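YARHG domain-containing protein (Legionella pneumophila subsp. pneumophila, PDB 4G2A) is of unknown function but may bind a nutrient, and combines a DUF4424 region with a YARHG domain. Local coordinates at residues A[96-100]-A[101-105]; A[112-115]-A[116-119]. All coordinates share one frame; numbering follows the deposited sequence.

Interaction 1: residues A[96-100]-A[101-105]; sequences LVTVN and DKQVS
Val99 and Lys102 close a two-residue type I' beta turn at Asn100 and Asp101, pairing strand 96-99 with the antiparallel strand 102-110. Val99 N donates to Lys102 O at 2.7 Å, and Lys102 N returns a 3.0 Å bond to Val99 O, arriving from above the carbonyl plane, 61° out of it. Further from the turn, Val104 N meets Val97 O in a nearly straight bond (174° at the hydrogen). Side chains sort onto two faces. On one, Val104 turns CG2 into the cramped slot between its own N and carbonyl carbon, which sets that methyl 3.8 Å from Val97 CG1; its CG1 lies equally close to Val99 CG2. Trp127 of strand 123-131 covers all three valines. The other face carries Thr98 and Gln103: Thr98 CG2 rests 3.9 Å from Gln103 CA, and the extended glutamine runs past Val97 O until its amide passes Leu96 CD2. A water spans the turn, hydrogen-bonded to Thr98 OG1 (2.7 Å) and accepting from Asp101 N, while Asn100 OD1 accepts from Asn138 N of the neighbouring strand. The hairpin is two-sided: valine methyls against Trp127 on one face and a mixed polar and apolar surface on the other.

Interaction 2: residues A[112-115]-A[116-119]; sequences APDQ and NKGL. With SO4 (sulfate ion), chain J.
Asp114 and Leu119 pair through their backbones: Asp114 N donates a hydrogen bond to Leu119 O at 2.9 Å, and Leu119 N donates one back to Asp114 O. That same Asp114 oxygen also accepts from Lys117 N, at 2.9 Å, so it is gripped twice; the two donors approach from opposite faces of the carbonyl plane, each more than 50° out of it. Gln115 O is taken up by Gly118 N at 3.1 Å, with the donor high above the carbonyl plane of Gln115. Among the side chains, Asp114 holds CG anti to its backbone N (chi1 -159°), which lays the carboxylate alongside Lys117, with OD2 3.7 Å from Lys117 CG. The lysine nitrogen does not turn back to this acid: it runs on to the carbonyl oxygen of Ala165. Asn116 ND2 donates to O1 of a sulfate ion (3.0 Å), probably left from the crystallisation liquor. Asp114 OD1 lies 3.0 Å from the same sulfate O1, and Lys117 CE passes 3.5 Å from sulfate O4. Leu119, buried, carries CD2 to 3.6 Å from Ala112 O and also packs on Thr163. Gly118 has positive phi (86°), and it and Leu119 together face the single residue Asp114: this is a G1 beta bulge, here closing a tight 3-10 turn in the loop between strands 102-110 and 123-131.

In the fold
Strand 102-110 connects the two sites in series: interaction 1 forms the hairpin that opens it, and interaction 2 lies in the loop that follows it, before strand 123-131. Their centres are 26 Å apart and their nearest atoms about 16 Å, so they do not touch. Both are surface contacts of the beta-rich part, with centres 25 and 22 Å from the centre of the chain, and both lie in the part of the chain assigned to DUF4424. The first reversal pairs two strands, whereas the second lies in a loop. Only interaction 2 involves the sulfate, which probably came from the crystallisation liquor and is no evidence for a binding site.

Interaction 1: residues A[96-100]-A[101-105]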
loop_
_atom_site.group_PDB
_atom_site.type_symbol
_atom_site.label_atom_id
_atom_site.label_comp_id
_atom_site.label_asym_id
_atom_site.label_seq_id
_atom_site.Cartn_x
_atom_site.Cartn_y
_atom_site.Cartn_z
ATOM N N LEU A 96 -6.934 -1.315 17.244
ATOM C CA LEU A 96 -7.157 -0.593 18.480
ATOM C C LEU A 96 -7.862 0.718 18.156
ATOM O O LEU A 96 -7.389 1.456 17.288
ATOM C CB LEU A 96 -5.830 -0.311 19.219
ATOM C CG LEU A 96 -4.960 -1.487 19.647
ATOM C CD1 LEU A 96 -3.627 -0.979 20.150
ATOM C CD2 LEU A 96 -5.657 -2.363 20.705
ATOM N N VAL A 97 -8.982 1.006 18.853
ATOM C CA VAL A 97 -9.746 2.242 18.719
ATOM C C VAL A 97 -9.848 2.923 20.091
ATOM O O VAL A 97 -10.075 2.257 21.114
ATOM C CB VAL A 97 -11.137 2.062 18.027
ATOM C CG1 VAL A 97 -11.969 0.944 18.658
ATOM C CG2 VAL A 97 -11.922 3.371 17.961
ATOM N N THR A 98 -9.605 4.253 20.099
ATOM C CA THR A 98 -9.740 5.125 21.261
ATOM C C THR A 98 -10.806 6.187 20.945
ATOM O O THR A 98 -10.827 6.739 19.838
ATOM C CB THR A 98 -8.405 5.769 21.704
ATOM O OG1 THR A 98 -8.034 6.801 20.797
ATOM C CG2 THR A 98 -7.270 4.764 21.865
ATOM N N VAL A 99 -11.706 6.438 21.905
ATOM C CA VAL A 99 -12.760 7.453 21.817
ATOM C C VAL A 99 -12.375 8.516 22.824
ATOM O O VAL A 99 -12.248 8.193 24.012
ATOM C CB VAL A 99 -14.180 6.876 22.072
ATOM C CG1 VAL A 99 -15.238 7.983 22.062
ATOM C CG2 VAL A 99 -14.528 5.790 21.063
ATOM N N ASN A 100 -12.112 9.758 22.350
ATOM C CA ASN A 100 -11.670 10.895 23.179
ATOM C C ASN A 100 -10.430 10.482 24.016
ATOM O O ASN A 100 -10.365 10.674 25.243
ATOM C CB ASN A 100 -12.815 11.437 24.058
ATOM C CG ASN A 100 -13.770 12.354 23.341
ATOM O OD1 ASN A 100 -13.481 12.889 22.271
ATOM N ND2 ASN A 100 -14.917 12.600 23.942
ATOM N N ASP A 101 -9.489 9.827 23.316
ATOM C CA ASP A 101 -8.188 9.320 23.769
ATOM C C ASP A 101 -8.279 8.175 24.840
ATOM O O ASP A 101 -7.241 7.760 25.365
ATOM C CB ASP A 101 -7.266 10.484 24.201
ATOM C CG ASP A 101 -7.010 11.422 23.021
ATOM O OD1 ASP A 101 -6.456 10.946 21.986
ATOM O OD2 ASP A 101 -7.459 12.604 23.083
ATOM N N LYS A 102 -9.492 7.594 25.049
ATOM C CA LYS A 102 -9.732 6.431 25.914
ATOM C C LYS A 102 -9.986 5.186 25.048
ATOM O O LYS A 102 -10.903 5.189 24.211
ATOM C CB LYS A 102 -10.904 6.673 26.873
ATOM C CG LYS A 102 -11.172 5.503 27.825
ATOM C CD LYS A 102 -12.355 5.817 28.721
ATOM C CE LYS A 102 -12.904 4.606 29.427
ATOM N NZ LYS A 102 -14.199 4.909 30.102
ATOM N N GLN A 103 -9.192 4.113 25.275
ATOM C CA GLN A 103 -9.306 2.853 24.539
ATOM C C GLN A 103 -10.651 2.166 24.841
ATOM O O GLN A 103 -11.051 2.045 26.003
ATOM C CB GLN A 103 -8.118 1.907 24.808
ATOM C CG GLN A 103 -8.054 0.787 23.753
ATOM C CD GLN A 103 -6.998 -0.267 23.983
ATOM O OE1 GLN A 103 -5.792 0.010 24.006
ATOM N NE2 GLN A 103 -7.427 -1.520 24.029
ATOM N N VAL A 104 -11.365 1.762 23.775
ATOM C CA VAL A 104 -12.680 1.147 23.922
ATOM C C VAL A 104 -12.702 -0.258 23.339
ATOM O O VAL A 104 -11.945 -0.555 22.408
ATOM C CB VAL A 104 -13.828 2.012 23.308
ATOM C CG1 VAL A 104 -13.926 3.378 23.977
ATOM C CG2 VAL A 104 -13.703 2.149 21.796
ATOM N N SER A 105 -13.607 -1.107 23.870
ATOM C CA SER A 105 -13.873 -2.443 23.333
ATOM C C SER A 105 -14.525 -2.296 21.963
ATOM O O SER A 105 -15.455 -1.506 21.798
ATOM C CB SER A 105 -14.801 -3.236 24.255
ATOM O OG SER A 105 -14.239 -3.446 25.538
HETATM O O HOH W 1 -9.921 -1.166 21.121
HETATM O O HOH W 2 -9.355 9.196 20.543
#

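Interaction 2: residues A[112-115]-A[116-119]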
loop_
_atom_site.group_PDB
_atom_site.type_symbol
_atom_site.label_atom_id
_atom_site.label_comp_id
_atom_site.label_asym_id
_atom_site.label_seq_id
_atom_site.Cartn_x
_atom_site.Cartn_y
_atom_site.Cartn_z
ATOM N N ALA A 112 -24.165 -4.234 6.431
ATOM C CA ALA A 112 -24.696 -4.375 5.077
ATOM C C ALA A 112 -23.901 -3.471 4.154
ATOM O O ALA A 112 -23.604 -2.331 4.549
ATOM C CB ALA A 112 -26.164 -4.017 5.048
ATOM N N PRO A 113 -23.491 -3.947 2.953
ATOM C CA PRO A 113 -22.714 -3.074 2.049
ATOM C C PRO A 113 -23.572 -1.919 1.510
ATOM O O PRO A 113 -24.801 -1.969 1.556
ATOM C CB PRO A 113 -22.260 -4.017 0.924
ATOM C CG PRO A 113 -22.587 -5.395 1.385
ATOM C CD PRO A 113 -23.728 -5.270 2.339
ATOM N N ASP A 114 -22.908 -0.849 1.066
ATOM C CA ASP A 114 -23.514 0.364 0.497
ATOM C C ASP A 114 -22.615 0.776 -0.640
ATOM O O ASP A 114 -21.855 1.734 -0.526
ATOM C CB ASP A 114 -23.662 1.466 1.569
ATOM C CG ASP A 114 -24.685 2.542 1.252
ATOM O OD1 ASP A 114 -25.084 2.660 0.069
ATOM O OD2 ASP A 114 -25.067 3.287 2.178
ATOM N N GLN A 115 -22.654 -0.014 -1.716
ATOM C CA GLN A 115 -21.785 0.106 -2.889
ATOM C C GLN A 115 -21.894 1.448 -3.561
ATOM O O GLN A 115 -20.887 1.937 -4.090
ATOM C CB GLN A 115 -22.060 -1.013 -3.881
ATOM C CG GLN A 115 -21.669 -2.369 -3.305
ATOM C CD GLN A 115 -22.844 -3.188 -2.860
ATOM O OE1 GLN A 115 -23.815 -2.684 -2.296
ATOM N NE2 GLN A 115 -22.756 -4.491 -3.075
ATOM N N ASN A 116 -23.089 2.066 -3.489
ATOM C CA ASN A 116 -23.386 3.405 -4.011
ATOM C C ASN A 116 -22.530 4.460 -3.307
ATOM O O ASN A 116 -22.170 5.450 -3.937
ATOM C CB ASN A 116 -24.882 3.749 -3.837
ATOM C CG ASN A 116 -25.875 2.972 -4.697
ATOM O OD1 ASN A 116 -25.544 2.373 -5.738
ATOM N ND2 ASN A 116 -27.151 3.028 -4.311
ATOM N N LYS A 117 -22.170 4.225 -2.018
ATOM C CA LYS A 117 -21.344 5.133 -1.213
ATOM C C LYS A 117 -19.916 4.583 -1.040
ATOM O O LYS A 117 -19.126 5.130 -0.268
ATOM C CB LYS A 117 -21.993 5.405 0.167
ATOM C CG LYS A 117 -23.421 5.951 0.119
ATOM C CD LYS A 117 -23.446 7.442 0.280
ATOM C CE LYS A 117 -24.852 7.978 0.222
ATOM N NZ LYS A 117 -24.989 9.219 1.035
ATOM N N GLY A 118 -19.591 3.529 -1.782
ATOM C CA GLY A 118 -18.260 2.938 -1.784
ATOM C C GLY A 118 -17.990 1.920 -0.705
ATOM O O GLY A 118 -16.837 1.516 -0.528
ATOM N N LEU A 119 -19.034 1.479 0.020
ATOM C CA LEU A 119 -18.856 0.445 1.039
ATOM C C LEU A 119 -19.102 -0.926 0.401
ATOM O O LEU A 119 -20.224 -1.209 -0.025
ATOM C CB LEU A 119 -19.775 0.693 2.255
ATOM C CG LEU A 119 -19.743 -0.365 3.357
ATOM C CD1 LEU A 119 -18.368 -0.465 3.981
ATOM C CD2 LEU A 119 -20.791 -0.098 4.401
HETATM S S SO4 J . -27.718 5.120 -1.228
HETATM O O1 SO4 J . -27.461 3.695 -1.399
HETATM O O2 SO4 J . -26.917 5.892 -2.182
HETATM O O3 SO4 J . -29.136 5.384 -1.474
HETATM O O4 SO4 J . -27.362 5.508 0.139
#